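PDB 3QKI: glucose-6-phosphate isomerase from Plasmodium falciparum, which probably interconverts alpha-D-glucose 6-phosphate and beta-D-fructose 6-phosphate, the second step of glycolysis. Local coordinates for residues Arg334-Gly339 against Tyr524-Leu529; His341-His346 against Leu530-Ser535; Phe370-Asn375 against His412-Gln417. One frame throughout, in Å; residues are numbered along the deposited sequence. Where two conformers were deposited one is given.

Contact 1 of 3, residues Arg334-Gly339 against Tyr524-Leu529; sequences RNFLNG and YTCGLL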
loop_
_atom_site.group_PDB
_atom_site.type_symbol
_atom_site.label_atom_id
_atom_site.label_comp_id
_atom_site.label_asym_id
_atom_site.label_seq_id
_atom_site.Cartn_x
_atom_site.Cartn_y
_atom_site.Cartn_z
ATOM N N ARG A 334 6.271 -0.279 27.741
ATOM C CA ARG A 334 7.083 -1.264 28.447
ATOM C C ARG A 334 6.509 -2.657 28.143
ATOM O O ARG A 334 7.271 -3.582 27.868
ATOM C CB ARG A 334 7.102 -0.961 29.958
ATOM C CG ARG A 334 7.944 -1.912 30.801
ATOM C CD ARG A 334 8.280 -1.321 32.163
ATOM N NE ARG A 334 7.117 -0.713 32.806
ATOM C CZ ARG A 334 7.158 0.376 33.566
ATOM N NH1 ARG A 334 8.319 0.972 33.824
ATOM N NH2 ARG A 334 6.050 0.859 34.104
ATOM N N ASN A 335 5.159 -2.788 28.124
ATOM C CA ASN A 335 4.499 -4.053 27.799
ATOM C C ASN A 335 4.797 -4.467 26.352
ATOM O O ASN A 335 4.969 -5.659 26.099
ATOM C CB ASN A 335 2.985 -3.972 28.006
ATOM C CG ASN A 335 2.621 -3.996 29.462
ATOM O OD1 ASN A 335 3.376 -4.490 30.313
ATOM N ND2 ASN A 335 1.480 -3.426 29.795
ATOM N N PHE A 336 4.818 -3.485 25.409
ATOM C CA PHE A 336 5.154 -3.706 23.996
ATOM C C PHE A 336 6.581 -4.267 23.930
ATOM O O PHE A 336 6.819 -5.255 23.237
ATOM C CB PHE A 336 5.068 -2.409 23.196
ATOM C CG PHE A 336 5.510 -2.513 21.743
ATOM C CD1 PHE A 336 4.629 -2.949 20.758
ATOM C CD2 PHE A 336 6.793 -2.136 21.357
ATOM C CE1 PHE A 336 5.037 -3.041 19.418
ATOM C CE2 PHE A 336 7.193 -2.224 20.018
ATOM C CZ PHE A 336 6.316 -2.691 19.061
ATOM N N LEU A 337 7.516 -3.655 24.688
ATOM C CA LEU A 337 8.923 -4.103 24.748
ATOM C C LEU A 337 9.045 -5.508 25.287
ATOM O O LEU A 337 9.836 -6.277 24.749
ATOM C CB LEU A 337 9.816 -3.116 25.529
ATOM C CG LEU A 337 10.040 -1.752 24.845
ATOM C CD1 LEU A 337 10.719 -0.754 25.807
ATOM C CD2 LEU A 337 10.865 -1.894 23.585
ATOM N N ASN A 338 8.223 -5.867 26.300
ATOM C CA ASN A 338 8.206 -7.212 26.883
ATOM C C ASN A 338 7.777 -8.236 25.850
ATOM O O ASN A 338 8.345 -9.327 25.805
ATOM C CB ASN A 338 7.283 -7.276 28.115
ATOM C CG ASN A 338 7.788 -6.471 29.282
ATOM O OD1 ASN A 338 8.912 -5.957 29.286
ATOM N ND2 ASN A 338 6.956 -6.333 30.302
ATOM N N GLY A 339 6.809 -7.863 25.008
ATOM C CA GLY A 339 6.351 -8.700 23.905
ATOM C C GLY A 339 7.474 -8.984 22.929
ATOM O O GLY A 339 7.713 -10.141 22.592
ATOM N N TYR A 524 1.384 -5.934 24.387
ATOM C CA TYR A 524 2.258 -7.087 24.466
ATOM C C TYR A 524 2.244 -7.883 23.136
ATOM O O TYR A 524 3.304 -8.192 22.592
ATOM C CB TYR A 524 1.838 -7.966 25.659
ATOM C CG TYR A 524 2.667 -9.221 25.786
ATOM C CD1 TYR A 524 2.229 -10.423 25.242
ATOM C CD2 TYR A 524 3.888 -9.211 26.464
ATOM C CE1 TYR A 524 2.979 -11.592 25.378
ATOM C CE2 TYR A 524 4.653 -10.368 26.588
ATOM C CZ TYR A 524 4.204 -11.550 26.020
ATOM O OH TYR A 524 4.960 -12.689 26.086
ATOM N N THR A 525 1.037 -8.216 22.637
ATOM C CA THR A 525 0.848 -8.954 21.393
ATOM C C THR A 525 1.403 -8.171 20.181
ATOM O O THR A 525 1.914 -8.781 19.251
ATOM C CB THR A 525 -0.630 -9.358 21.275
ATOM O OG1 THR A 525 -0.999 -10.135 22.424
ATOM C CG2 THR A 525 -0.922 -10.135 20.036
ATOM N N CYS A 526 1.280 -6.828 20.186
ATOM C CA CYS A 526 1.808 -6.026 19.075
ATOM C C CYS A 526 3.347 -6.156 19.040
ATOM O O CYS A 526 3.940 -6.167 17.960
ATOM C CB CYS A 526 1.364 -4.570 19.179
ATOM S SG CYS A 526 1.533 -3.634 17.636
ATOM N N GLY A 527 3.954 -6.306 20.217
ATOM C CA GLY A 527 5.386 -6.541 20.383
ATOM C C GLY A 527 5.755 -7.921 19.850
ATOM O O GLY A 527 6.736 -8.056 19.102
ATOM N N LEU A 528 4.934 -8.957 20.181
ATOM C CA LEU A 528 5.142 -10.314 19.656
ATOM C C LEU A 528 5.133 -10.285 18.107
ATOM O O LEU A 528 5.995 -10.908 17.495
ATOM C CB LEU A 528 4.027 -11.271 20.112
ATOM C CG LEU A 528 3.963 -11.709 21.556
ATOM C CD1 LEU A 528 2.752 -12.593 21.756
ATOM C CD2 LEU A 528 5.251 -12.455 21.991
ATOM N N LEU A 529 4.157 -9.564 17.502
ATOM C CA LEU A 529 4.005 -9.439 16.045
ATOM C C LEU A 529 5.224 -8.742 15.395
ATOM O O LEU A 529 5.724 -9.227 14.389
ATOM C CB LEU A 529 2.672 -8.747 15.675
ATOM C CG LEU A 529 2.347 -8.571 14.183
ATOM C CD1 LEU A 529 2.194 -9.912 13.471
ATOM C CD2 LEU A 529 1.073 -7.735 13.999
#

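Contact 2 of 3, residues His341-His346 against Leu530-Ser535; sequences HDMDEH and LSLYES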
loop_
_atom_site.group_PDB
_atom_site.type_symbol
_atom_site.label_atom_id
_atom_site.label_comp_id
_atom_site.label_asym_id
_atom_site.label_seq_id
_atom_site.Cartn_x
_atom_site.Cartn_y
_atom_site.Cartn_z
ATOM N N HIS A 341 10.674 -8.751 23.495
ATOM C CA HIS A 341 11.664 -9.526 24.227
ATOM C C HIS A 341 11.327 -11.012 24.310
ATOM O O HIS A 341 12.200 -11.840 24.033
ATOM C CB HIS A 341 11.908 -8.936 25.622
ATOM C CG HIS A 341 12.927 -9.711 26.406
ATOM N ND1 HIS A 341 14.249 -9.780 26.001
ATOM C CD2 HIS A 341 12.777 -10.449 27.528
ATOM C CE1 HIS A 341 14.864 -10.522 26.905
ATOM N NE2 HIS A 341 14.022 -10.932 27.851
ATOM N N ASP A 342 10.066 -11.357 24.650
ATOM C CA ASP A 342 9.638 -12.753 24.750
ATOM C C ASP A 342 9.715 -13.484 23.423
ATOM O O ASP A 342 10.132 -14.642 23.393
ATOM C CB ASP A 342 8.246 -12.868 25.388
ATOM C CG ASP A 342 8.250 -12.579 26.879
ATOM O OD1 ASP A 342 9.355 -12.554 27.480
ATOM O OD2 ASP A 342 7.158 -12.379 27.442
ATOM N N MET A 343 9.386 -12.801 22.315
ATOM C CA MET A 343 9.530 -13.396 20.982
ATOM C C MET A 343 11.036 -13.516 20.612
ATOM O O MET A 343 11.418 -14.518 20.023
ATOM C CB MET A 343 8.740 -12.603 19.925
ATOM C CG MET A 343 8.845 -13.179 18.497
ATOM S SD MET A 343 8.321 -14.911 18.322
ATOM C CE MET A 343 6.593 -14.709 18.470
ATOM N N ASP A 344 11.890 -12.517 20.990
ATOM C CA ASP A 344 13.336 -12.581 20.764
ATOM C C ASP A 344 13.915 -13.841 21.440
ATOM O O ASP A 344 14.693 -14.571 20.809
ATOM C CB ASP A 344 14.070 -11.356 21.329
ATOM C CG ASP A 344 13.836 -10.049 20.597
ATOM O OD1 ASP A 344 13.299 -10.081 19.456
ATOM O OD2 ASP A 344 14.106 -8.984 21.195
ATOM N N GLU A 345 13.527 -14.087 22.711
ATOM C CA GLU A 345 13.980 -15.248 23.505
ATOM C C GLU A 345 13.576 -16.565 22.866
ATOM O O GLU A 345 14.376 -17.505 22.820
ATOM C CB GLU A 345 13.464 -15.161 24.954
ATOM C CG GLU A 345 14.113 -14.041 25.749
ATOM C CD GLU A 345 15.506 -14.361 26.263
ATOM O OE1 GLU A 345 15.620 -15.256 27.126
ATOM O OE2 GLU A 345 16.475 -13.699 25.828
ATOM N N HIS A 346 12.353 -16.616 22.313
ATOM C CA HIS A 346 11.843 -17.782 21.599
ATOM C C HIS A 346 12.702 -18.005 20.344
ATOM O O HIS A 346 13.178 -19.122 20.100
ATOM C CB HIS A 346 10.360 -17.564 21.195
ATOM C CG HIS A 346 9.845 -18.609 20.275
ATOM N ND1 HIS A 346 9.491 -19.871 20.736
ATOM C CD2 HIS A 346 9.673 -18.569 18.932
ATOM C CE1 HIS A 346 9.103 -20.554 19.673
ATOM N NE2 HIS A 346 9.193 -19.814 18.560
ATOM N N LEU A 530 5.690 -7.631 15.966
ATOM C CA LEU A 530 6.858 -6.924 15.444
ATOM C C LEU A 530 8.093 -7.811 15.472
ATOM O O LEU A 530 8.768 -7.952 14.448
ATOM C CB LEU A 530 7.157 -5.620 16.222
ATOM C CG LEU A 530 8.484 -4.946 15.843
ATOM C CD1 LEU A 530 8.415 -4.313 14.470
ATOM C CD2 LEU A 530 8.966 -4.034 16.906
ATOM N N SER A 531 8.378 -8.420 16.634
ATOM C CA SER A 531 9.572 -9.247 16.789
ATOM C C SER A 531 9.510 -10.482 15.894
ATOM O O SER A 531 10.531 -10.884 15.366
ATOM C CB SER A 531 9.812 -9.607 18.250
ATOM O OG SER A 531 10.831 -10.593 18.356
ATOM N N LEU A 532 8.320 -11.055 15.700
ATOM C CA LEU A 532 8.120 -12.217 14.850
ATOM C C LEU A 532 8.649 -11.923 13.433
ATOM O O LEU A 532 9.389 -12.734 12.888
ATOM C CB LEU A 532 6.619 -12.612 14.822
ATOM C CG LEU A 532 6.200 -13.699 13.820
ATOM C CD1 LEU A 532 6.947 -14.978 14.068
ATOM C CD2 LEU A 532 4.685 -13.933 13.854
ATOM N N TYR A 533 8.296 -10.762 12.859
ATOM C CA TYR A 533 8.736 -10.370 11.521
ATOM C C TYR A 533 10.200 -9.925 11.488
ATOM O O TYR A 533 10.918 -10.299 10.547
ATOM C CB TYR A 533 7.775 -9.341 10.876
ATOM C CG TYR A 533 6.588 -10.030 10.245
ATOM C CD1 TYR A 533 5.517 -10.475 11.024
ATOM C CD2 TYR A 533 6.583 -10.348 8.887
ATOM C CE1 TYR A 533 4.461 -11.199 10.463
ATOM C CE2 TYR A 533 5.527 -11.069 8.316
ATOM C CZ TYR A 533 4.462 -11.477 9.105
ATOM O OH TYR A 533 3.413 -12.181 8.549
ATOM N N GLU A 534 10.668 -9.198 12.527
ATOM C CA GLU A 534 12.097 -8.805 12.584
ATOM C C GLU A 534 12.955 -10.093 12.659
ATOM O O GLU A 534 13.929 -10.229 11.918
ATOM C CB GLU A 534 12.399 -7.912 13.808
ATOM C CG GLU A 534 11.841 -6.493 13.736
ATOM C CD GLU A 534 12.242 -5.600 14.902
ATOM O OE1 GLU A 534 12.773 -6.126 15.910
ATOM O OE2 GLU A 534 12.067 -4.365 14.793
ATOM N N SER A 535 12.524 -11.064 13.478
ATOM C CA SER A 535 13.208 -12.358 13.615
ATOM C C SER A 535 13.157 -13.139 12.298
ATOM O O SER A 535 14.185 -13.649 11.866
ATOM C CB SER A 535 12.598 -13.175 14.744
ATOM O OG SER A 535 12.648 -12.481 15.975
HETATM O O HOH W 1 14.546 -11.032 17.221
#

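Contact 3 of 3, residues Phe370-Asn375 against His412-Gln417; sequences FFDYKN and HYNTCQ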
loop_
_atom_site.group_PDB
_atom_site.type_symbol
_atom_site.label_atom_id
_atom_site.label_comp_id
_atom_site.label_asym_id
_atom_site.label_seq_id
_atom_site.Cartn_x
_atom_site.Cartn_y
_atom_site.Cartn_z
ATOM N N PHE A 370 11.999 -22.773 -4.559
ATOM C CA PHE A 370 11.538 -24.009 -5.189
ATOM C C PHE A 370 10.255 -23.914 -6.021
ATOM O O PHE A 370 10.037 -24.744 -6.904
ATOM C CB PHE A 370 11.535 -25.148 -4.162
ATOM C CG PHE A 370 12.870 -25.215 -3.465
ATOM C CD1 PHE A 370 14.020 -25.567 -4.166
ATOM C CD2 PHE A 370 13.007 -24.802 -2.146
ATOM C CE1 PHE A 370 15.268 -25.535 -3.550
ATOM C CE2 PHE A 370 14.255 -24.784 -1.528
ATOM C CZ PHE A 370 15.378 -25.131 -2.240
ATOM N N PHE A 371 9.465 -22.873 -5.811
ATOM C CA PHE A 371 8.229 -22.673 -6.577
ATOM C C PHE A 371 8.302 -21.414 -7.415
ATOM O O PHE A 371 7.402 -21.157 -8.219
ATOM C CB PHE A 371 7.026 -22.631 -5.629
ATOM C CG PHE A 371 6.586 -23.991 -5.170
ATOM C CD1 PHE A 371 7.253 -24.647 -4.138
ATOM C CD2 PHE A 371 5.495 -24.620 -5.758
ATOM C CE1 PHE A 371 6.855 -25.919 -3.722
ATOM C CE2 PHE A 371 5.082 -25.884 -5.324
ATOM C CZ PHE A 371 5.777 -26.533 -4.323
ATOM N N ASP A 372 9.363 -20.614 -7.208
ATOM C CA ASP A 372 9.599 -19.353 -7.900
ATOM C C ASP A 372 8.486 -18.327 -7.647
ATOM O O ASP A 372 8.118 -17.545 -8.543
ATOM C CB ASP A 372 9.921 -19.588 -9.392
ATOM C CG ASP A 372 10.947 -18.631 -9.956
ATOM O OD1 ASP A 372 10.710 -18.099 -11.047
ATOM O OD2 ASP A 372 12.011 -18.443 -9.311
ATOM N N TYR A 373 7.920 -18.360 -6.425
ATOM C CA TYR A 373 6.892 -17.415 -5.962
ATOM C C TYR A 373 7.610 -16.198 -5.373
ATOM O O TYR A 373 8.051 -16.206 -4.218
ATOM C CB TYR A 373 5.954 -18.073 -4.939
ATOM C CG TYR A 373 5.117 -19.214 -5.491
ATOM C CD1 TYR A 373 4.829 -19.303 -6.854
ATOM C CD2 TYR A 373 4.595 -20.191 -4.650
ATOM C CE1 TYR A 373 4.056 -20.344 -7.362
ATOM C CE2 TYR A 373 3.809 -21.228 -5.147
ATOM C CZ TYR A 373 3.556 -21.308 -6.507
ATOM O OH TYR A 373 2.806 -22.339 -7.020
ATOM N N LYS A 374 7.802 -15.187 -6.214
ATOM C CA LYS A 374 8.562 -13.973 -5.883
ATOM C C LYS A 374 7.757 -12.839 -5.225
ATOM O O LYS A 374 8.219 -11.695 -5.166
ATOM C CB LYS A 374 9.338 -13.487 -7.098
ATOM C CG LYS A 374 10.255 -14.544 -7.728
ATOM C CD LYS A 374 11.168 -13.852 -8.723
ATOM C CE LYS A 374 11.382 -14.669 -9.957
ATOM N NZ LYS A 374 12.550 -14.183 -10.734
ATOM N N ASN A 375 6.582 -13.168 -4.682
ATOM C CA ASN A 375 5.753 -12.173 -4.003
ATOM C C ASN A 375 5.250 -12.708 -2.686
ATOM O O ASN A 375 5.161 -13.921 -2.520
ATOM C CB ASN A 375 4.542 -11.785 -4.867
ATOM C CG ASN A 375 4.884 -11.042 -6.100
ATOM O OD1 ASN A 375 5.081 -9.841 -6.096
ATOM N ND2 ASN A 375 4.984 -11.755 -7.185
ATOM N N HIS A 412 22.834 -14.973 -8.361
ATOM C CA HIS A 412 21.772 -14.927 -9.369
ATOM C C HIS A 412 20.471 -15.567 -8.901
ATOM O O HIS A 412 19.463 -15.466 -9.604
ATOM C CB HIS A 412 22.276 -15.505 -10.709
ATOM C CG HIS A 412 23.524 -14.815 -11.164
ATOM N ND1 HIS A 412 23.473 -13.588 -11.837
ATOM C CD2 HIS A 412 24.822 -15.124 -10.908
ATOM C CE1 HIS A 412 24.739 -13.227 -12.013
ATOM N NE2 HIS A 412 25.589 -14.114 -11.461
ATOM N N TYR A 413 20.487 -16.205 -7.722
ATOM C CA TYR A 413 19.288 -16.834 -7.188
ATOM C C TYR A 413 18.362 -15.769 -6.571
ATOM O O TYR A 413 18.749 -14.600 -6.410
ATOM C CB TYR A 413 19.615 -17.965 -6.190
ATOM C CG TYR A 413 20.544 -17.577 -5.057
ATOM C CD1 TYR A 413 20.068 -16.899 -3.935
ATOM C CD2 TYR A 413 21.885 -17.961 -5.066
ATOM C CE1 TYR A 413 20.912 -16.573 -2.873
ATOM C CE2 TYR A 413 22.729 -17.673 -3.991
ATOM C CZ TYR A 413 22.248 -16.942 -2.916
ATOM O OH TYR A 413 23.069 -16.665 -1.854
ATOM N N ASN A 414 17.132 -16.177 -6.249
ATOM C CA ASN A 414 16.122 -15.298 -5.685
ATOM C C ASN A 414 16.497 -14.772 -4.313
ATOM O O ASN A 414 16.946 -15.531 -3.462
ATOM C CB ASN A 414 14.762 -16.008 -5.604
ATOM C CG ASN A 414 14.117 -16.272 -6.937
ATOM O OD1 ASN A 414 14.564 -15.799 -7.978
ATOM N ND2 ASN A 414 13.039 -17.040 -6.924
ATOM N N THR A 415 16.299 -13.467 -4.106
ATOM C CA THR A 415 16.444 -12.877 -2.788
ATOM C C THR A 415 15.056 -12.469 -2.321
ATOM O O THR A 415 14.107 -13.235 -2.562
ATOM C CB THR A 415 17.644 -11.940 -2.634
ATOM O OG1 THR A 415 17.492 -10.804 -3.506
ATOM C CG2 THR A 415 18.986 -12.669 -2.888
ATOM N N CYS A 416 14.908 -11.311 -1.655
ATOM C CA CYS A 416 13.597 -10.935 -1.109
ATOM C C CYS A 416 12.495 -10.827 -2.138
ATOM O O CYS A 416 12.696 -10.265 -3.221
ATOM C CB CYS A 416 13.675 -9.670 -0.272
ATOM S SG CYS A 416 12.219 -9.400 0.746
ATOM N N GLN A 417 11.315 -11.328 -1.759
ATOM C CA GLN A 417 10.100 -11.215 -2.557
ATOM C C GLN A 417 9.613 -9.757 -2.557
ATOM O O GLN A 417 10.038 -8.952 -1.717
ATOM C CB GLN A 417 8.977 -12.078 -1.943
ATOM C CG GLN A 417 9.221 -13.581 -1.987
ATOM C CD GLN A 417 9.685 -14.084 -0.646
ATOM O OE1 GLN A 417 10.572 -13.508 -0.023
ATOM N NE2 GLN A 417 9.075 -15.173 -0.168
HETATM O O HOH W 2 13.796 -16.735 -11.010
HETATM O O HOH W 3 6.792 -16.051 -1.791
#

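Contact 1 of 3, residues Arg334-Gly339 against Tyr524-Leu529
The Tyr524 ring lies with one face over the CA of Gly339, a CH-pi contact in which that carbon sits 3.9 Å from the ring centroid and 28° off the ring normal. The tyrosine reaches this place because its CG is anti to the backbone N (chi1 178°), which carries the ring across to the neighbouring helix, where CD2 and CE2 pass over the N and CA of the glycine. Its hydroxyl reaches Asp342, further along helix 330-349, and hydrogen-bonds it. A matching pair lies on the other flank: the Phe336 ring, also anti to its own backbone N, has Gly527 CA over one face, 4.0 Å from the centroid. Cys526 meets the edge of this ring, its CB in the ring plane and its SG making a sulfur-aromatic contact from the side. Between the two aromatic rings the backbones themselves meet. Gly339 and Gly527 face each other with CA atoms 4.2 Å apart, and the short helix segments cross at -39° with their axes only 6.4 Å from each other. The glycines, having no side chain, let the two backbones come this near. Three CA-H...O contacts follow: Tyr524 CA to Asn335 O at 3.5 Å, Gly527 CA to Phe336 O at 3.4 Å, and Gly339 CA to Tyr524 O at 3.4 Å. Leu528 adds its CD2 against Gly339 O. The crossing of helices 330-349 and 523-543 is buried, with helix 179-197 packed on Phe336 and Cys526. With no conventional hydrogen bond between the segments, their cohesion comes from close backbone fit, weak CA-H...O contacts and aromatic faces laid on glycine carbons.

Contact 2 of 3, residues His341-His346 against Leu530-Ser535
Ser531 OG donates a hydrogen bond of 2.8 Å to Asp344 OD1, coming from above the carboxylate plane, 40° out of it. The serine hydroxyl is anti to its backbone N, which swings it across the gap between the helices; Asp344 takes the other course, its CG anti to the carbonyl carbon, and brings OD1 back to meet it. Met343 fills the space alongside. Its CB and CG both lie 3.3 Å from Ser531 OG, and the chain then bends at chi2 (57°) and chi3 (73°), so that SD and CE fold back and CE comes to 4.2 Å from Leu532 CB. These residues join helices 330-349 and 523-543 in the buried interior of the phosphoglucose isomerase fold, the axes of their segments 8.6 Å apart, a spacing that accommodates side chains between them. Ser535, one turn beyond Ser531, donates its OG back to Ser531 O at 2.7 Å, from the face of that carbonyl opposite to the one used by Ser535 N. A water donates to both Asp344 OD1 and Ser535 OG, bridging the two helices a second time. Asp344 OD2 forms a salt bridge with Arg117, which also pairs with Glu534, so one guanidinium probably offsets the two nearby acids.

Contact 3 of 3, residues Phe370-Asn375 against His412-Gln417
This is a polar, water-bridged contact between the turn that leads from helix 356-371 into strand 375-380 and the loop that runs into strand 418-420, the neighbouring parallel strand of the mixed sheet. Asn414 carries its outer part: ND2 donates to Asp372 OD2 at 3.0 Å with an N-H...O angle of 154°. The amide and carboxylate planes are 22° apart, and the donor stands above the carboxylate plane. ND2 also bonds Ser368 O, so the amide ties together the end of the helix and the turn. Lys374 crosses Asn414 at about a right angle, its CG 3.8 Å from ND2. Rather than a direct bond, a water links its NZ (2.9 Å) to Asp372 OD2 and Asn414 OD1. Further in, Gln417 packs its aliphatic part on the turn, with CB 3.3 Å from Lys374 O and CG 3.6 Å from Tyr373 O. A bend at chi2 (101°) turns its amide so that NE2 bonds Ser364 and a second water, which donates to the carbonyl oxygens of Tyr373 and Asn375. The second subunit packs on Lys374 and Asn375. With one water shared by an ammonium, a carboxylate and an amide, Lys374 and Asp372 probably form a water-mediated ion pair rather than a direct one, while the second water bonds two backbone carbonyls, one in the turn and one at the start of the strand.

How the contacts relate
Contacts 1 and 2 are successive parts of one buried interface between helices 330-349 and 523-543, with centres 9 Å apart and joined by Phe336 against Leu530 and by Leu528 O packing on Met343 CG. The interface changes character along its length: backbones meet directly in contact 1, whereas in contact 2 the axes stand farther apart and hydroxyl, carboxylate and water enter between them. Contact 3 is only partly buried, lies about 10 Å from contact 2 at the nearest atoms, and holds loops leading into adjacent strands at the subunit interface. Along the chain it is nested within the span closed by the two helix contacts.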